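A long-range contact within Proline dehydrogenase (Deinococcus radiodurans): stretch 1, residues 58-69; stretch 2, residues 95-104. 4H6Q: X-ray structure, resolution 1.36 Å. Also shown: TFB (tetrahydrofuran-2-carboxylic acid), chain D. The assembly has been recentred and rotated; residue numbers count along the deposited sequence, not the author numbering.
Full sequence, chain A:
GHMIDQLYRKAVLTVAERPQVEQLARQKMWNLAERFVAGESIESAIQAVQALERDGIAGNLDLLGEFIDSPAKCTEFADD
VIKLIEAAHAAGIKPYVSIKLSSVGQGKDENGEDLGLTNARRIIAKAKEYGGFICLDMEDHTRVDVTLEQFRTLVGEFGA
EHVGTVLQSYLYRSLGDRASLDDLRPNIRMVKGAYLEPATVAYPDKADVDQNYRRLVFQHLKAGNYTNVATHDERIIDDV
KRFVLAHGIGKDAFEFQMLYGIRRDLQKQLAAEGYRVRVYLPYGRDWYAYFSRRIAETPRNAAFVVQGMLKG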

# COMPACT_ATOMS: atom_id res chain seq x y z
N ALA A 58 4.29 -7.21 10.96
CA ALA A 58 3.42 -7.82 9.97
C ALA A 58 3.85 -7.46 8.54
O ALA A 58 4.62 -6.47 8.33
CB ALA A 58 1.95 -7.39 10.22
N GLY A 59 3.40 -8.23 7.54
CA GLY A 59 3.74 -7.94 6.15
C GLY A 59 2.53 -7.50 5.32
O GLY A 59 1.36 -7.83 5.61
N ASN A 60 2.83 -6.78 4.27
CA ASN A 60 1.83 -6.29 3.32
C ASN A 60 2.47 -6.53 1.95
O ASN A 60 3.35 -5.76 1.49
CB ASN A 60 1.60 -4.78 3.58
CG ASN A 60 0.79 -4.10 2.55
OD1 ASN A 60 0.19 -4.73 1.65
ND2 ASN A 60 0.76 -2.76 2.64
N LEU A 61 2.10 -7.64 1.29
CA LEU A 61 2.78 -8.12 0.07
C LEU A 61 2.35 -7.31 -1.15
O LEU A 61 1.17 -6.99 -1.32
CB LEU A 61 2.49 -9.60 -0.15
CG LEU A 61 3.24 -10.52 0.81
CD1 LEU A 61 2.47 -11.84 0.97
CD2 LEU A 61 4.65 -10.72 0.28
N ASP A 62 3.29 -7.08 -2.07
CA ASP A 62 2.95 -6.45 -3.33
C ASP A 62 3.76 -7.03 -4.46
O ASP A 62 4.99 -7.07 -4.36
CB ASP A 62 3.16 -4.94 -3.21
CG ASP A 62 3.04 -4.20 -4.53
OD1 ASP A 62 1.89 -4.03 -5.08
OD2 ASP A 62 4.07 -3.80 -5.05
N LEU A 63 3.09 -7.50 -5.52
CA LEU A 63 3.77 -7.88 -6.76
C LEU A 63 4.03 -6.63 -7.56
O LEU A 63 3.10 -5.87 -7.86
CB LEU A 63 2.90 -8.85 -7.55
CG LEU A 63 3.41 -9.23 -8.95
CD1 LEU A 63 4.76 -9.98 -8.88
CD2 LEU A 63 2.38 -10.12 -9.65
N LEU A 64 5.29 -6.40 -7.94
CA LEU A 64 5.65 -5.15 -8.62
C LEU A 64 5.20 -5.10 -10.08
O LEU A 64 5.23 -6.12 -10.78
CB LEU A 64 7.17 -4.95 -8.53
CG LEU A 64 7.62 -4.54 -7.11
CD1 LEU A 64 9.16 -4.67 -6.99
CD2 LEU A 64 7.12 -3.13 -6.72
N GLY A 65 4.77 -3.93 -10.52
CA GLY A 65 4.36 -3.73 -11.91
C GLY A 65 3.18 -2.75 -11.96
O GLY A 65 2.39 -2.66 -11.02
N GLU A 66 3.04 -2.01 -13.04
CA GLU A 66 2.04 -0.95 -13.09
C GLU A 66 1.83 -0.46 -14.52
O GLU A 66 2.71 -0.64 -15.39
CB GLU A 66 2.47 0.23 -12.17
CG GLU A 66 3.85 0.80 -12.51
CD GLU A 66 4.39 1.67 -11.43
OE1 GLU A 66 4.70 2.85 -11.71
OE2 GLU A 66 4.50 1.20 -10.27
N PHE A 67 0.70 0.19 -14.75
CA PHE A 67 0.38 0.80 -16.07
C PHE A 67 0.58 -0.21 -17.18
O PHE A 67 1.24 0.04 -18.20
CB PHE A 67 1.17 2.11 -16.32
CG PHE A 67 0.99 3.12 -15.22
CD1 PHE A 67 -0.28 3.64 -14.92
CD2 PHE A 67 2.06 3.50 -14.40
CE1 PHE A 67 -0.47 4.50 -13.86
CE2 PHE A 67 1.88 4.40 -13.38
CZ PHE A 67 0.61 4.91 -13.09
N ILE A 68 -0.02 -1.39 -16.99
CA ILE A 68 0.12 -2.48 -17.94
C ILE A 68 -0.86 -2.27 -19.12
O ILE A 68 -2.07 -2.12 -18.92
CB ILE A 68 -0.09 -3.82 -17.22
CG1 ILE A 68 0.97 -3.92 -16.10
CG2 ILE A 68 -0.03 -4.98 -18.21
CD1 ILE A 68 0.96 -5.24 -15.40
N ASP A 69 -0.33 -2.24 -20.34
CA ASP A 69 -1.14 -1.83 -21.49
C ASP A 69 -2.04 -2.89 -22.04
O ASP A 69 -3.15 -2.59 -22.50
CB ASP A 69 -0.26 -1.31 -22.63
CG ASP A 69 0.45 -0.03 -22.26
OD1 ASP A 69 -0.21 0.80 -21.58
OD2 ASP A 69 1.65 0.12 -22.57
N PRO A 95 -3.29 -13.61 4.14
CA PRO A 95 -3.00 -12.73 3.00
C PRO A 95 -3.37 -11.28 3.28
O PRO A 95 -4.50 -10.91 3.76
CB PRO A 95 -3.84 -13.36 1.86
CG PRO A 95 -4.22 -14.71 2.33
CD PRO A 95 -4.27 -14.65 3.82
N TYR A 96 -2.38 -10.44 3.16
CA TYR A 96 -2.58 -8.98 3.18
C TYR A 96 -1.75 -8.49 2.00
O TYR A 96 -0.53 -8.62 2.04
CB TYR A 96 -2.10 -8.39 4.50
CG TYR A 96 -2.44 -6.94 4.71
CD1 TYR A 96 -3.27 -6.58 5.79
CD2 TYR A 96 -1.95 -5.93 3.86
CE1 TYR A 96 -3.56 -5.22 6.06
CE2 TYR A 96 -2.30 -4.57 4.09
CZ TYR A 96 -3.07 -4.23 5.20
OH TYR A 96 -3.33 -2.89 5.44
N VAL A 97 -2.41 -8.00 0.96
CA VAL A 97 -1.76 -7.71 -0.32
C VAL A 97 -2.24 -6.33 -0.79
O VAL A 97 -3.45 -6.02 -0.72
CB VAL A 97 -2.09 -8.81 -1.39
CG1 VAL A 97 -1.57 -8.44 -2.74
CG2 VAL A 97 -1.58 -10.17 -0.94
N SER A 98 -1.29 -5.55 -1.34
CA SER A 98 -1.60 -4.28 -1.99
C SER A 98 -1.47 -4.42 -3.47
O SER A 98 -0.47 -4.97 -3.95
CB SER A 98 -0.66 -3.17 -1.46
OG SER A 98 -0.91 -2.90 -0.07
N ILE A 99 -2.49 -3.93 -4.17
CA ILE A 99 -2.48 -3.93 -5.64
C ILE A 99 -2.65 -2.52 -6.15
O ILE A 99 -3.33 -1.67 -5.54
CB ILE A 99 -3.57 -4.85 -6.25
CG1 ILE A 99 -4.99 -4.38 -5.92
CG2 ILE A 99 -3.34 -6.31 -5.77
CD1 ILE A 99 -6.10 -5.22 -6.60
N LYS A 100 -2.04 -2.26 -7.31
CA LYS A 100 -2.29 -1.05 -8.11
C LYS A 100 -3.30 -1.41 -9.18
O LYS A 100 -3.08 -2.35 -9.96
CB LYS A 100 -0.97 -0.60 -8.79
CG LYS A 100 -0.07 0.12 -7.78
CD LYS A 100 1.29 0.42 -8.38
CE LYS A 100 2.13 1.27 -7.42
NZ LYS A 100 2.37 0.67 -6.08
N LEU A 101 -4.44 -0.72 -9.23
CA LEU A 101 -5.44 -1.16 -10.19
C LEU A 101 -4.98 -0.98 -11.67
O LEU A 101 -5.50 -1.63 -12.58
CB LEU A 101 -6.79 -0.49 -9.94
CG LEU A 101 -7.49 -1.04 -8.66
CD1 LEU A 101 -8.60 -0.12 -8.21
CD2 LEU A 101 -7.99 -2.47 -8.85
N SER A 102 -4.00 -0.09 -11.92
CA SER A 102 -3.44 0.01 -13.27
C SER A 102 -2.65 -1.24 -13.67
O SER A 102 -2.36 -1.43 -14.87
CB SER A 102 -2.50 1.22 -13.37
OG SER A 102 -1.25 0.92 -12.78
N SER A 103 -2.31 -2.13 -12.73
CA SER A 103 -1.67 -3.39 -13.09
C SER A 103 -2.66 -4.45 -13.50
O SER A 103 -2.26 -5.45 -14.13
CB SER A 103 -0.81 -3.96 -11.97
OG SER A 103 -1.59 -4.40 -10.87
N VAL A 104 -3.96 -4.23 -13.24
CA VAL A 104 -4.94 -5.28 -13.51
C VAL A 104 -6.09 -4.82 -14.40
O VAL A 104 -7.12 -5.48 -14.51
CB VAL A 104 -5.43 -5.95 -12.21
CG1 VAL A 104 -4.28 -6.70 -11.56
CG2 VAL A 104 -6.07 -4.95 -11.23
OA TFB D . 2.86 2.98 -3.55
CA TFB D . 4.16 3.54 -3.44
C TFB D . 4.98 3.23 -4.68
OB TFB D . 6.05 3.87 -4.87
CB TFB D . 4.79 2.93 -2.27
CG TFB D . 4.07 1.67 -2.10
CD TFB D . 2.75 1.81 -2.74
OXT TFB D . 4.62 2.35 -5.54
O HOH W 1 3.63 -1.73 -6.86
O HOH W 2 0.28 -6.73 -6.05
O HOH W 3 -4.08 -1.25 -16.94

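Two oxygens meet where a repulsion might be expected: Asp62 OD1 lies 2.8 Å from the backbone Ser98 O, a spacing that suggests the acid group holds a proton and donates it. The other oxygen of the acid group faces different company, for water 1 donates to Asp62 OD2 at 2.8 Å and accepts from Lys100 NZ at 2.8 Å. The same ammonium group donates to OXT of the bound tetrahydrofuran-2-carboxylic acid, with NZ and OXT 2.9 Å apart, so a long, largely extended lysine links the strand contact to the ligand.

The contact illustrates how neighbouring strands can be joined by a single backbone bridge and then reinforced by side chains. The strand 58-63 and the strand that begins at Tyr96 run in the same general direction, 38° apart, and are bridged once, at Leu61 and Val97. Leu61 uses both its backbone polar atoms: its N donates to Tyr96 O at 2.9 Å, and its O accepts from Ser98 N, also at 2.9 Å. Leu61 CB and Val97 CG2, 4.2 Å apart, add an apolar contact. Beside this bridge, Ser98 points toward the first stretch and its OG donates to Asn60 OD1 at 2.7 Å; that amide oxygen also lies at the edge of the Tyr96 ring, 3.3 Å from CD2.

Beyond the strands, Ser102 takes over. Its short side chain brings OG within 2.9 Å of Phe67 N, whose proton it accepts, and over one face of the Phe67 ring, while Ser102 O receives a longer bond from Ile68 N at 3.2 Å. Water 3 donates to both Ile68 O and Ser102 O. Gly65 suits its turn because a CB at its backbone angles would jam against the preceding carbonyl oxygen. Together the stretches bury 655 Å², leaving Ser103 O without a polar partner, 3.5 Å from Ile68 CD1.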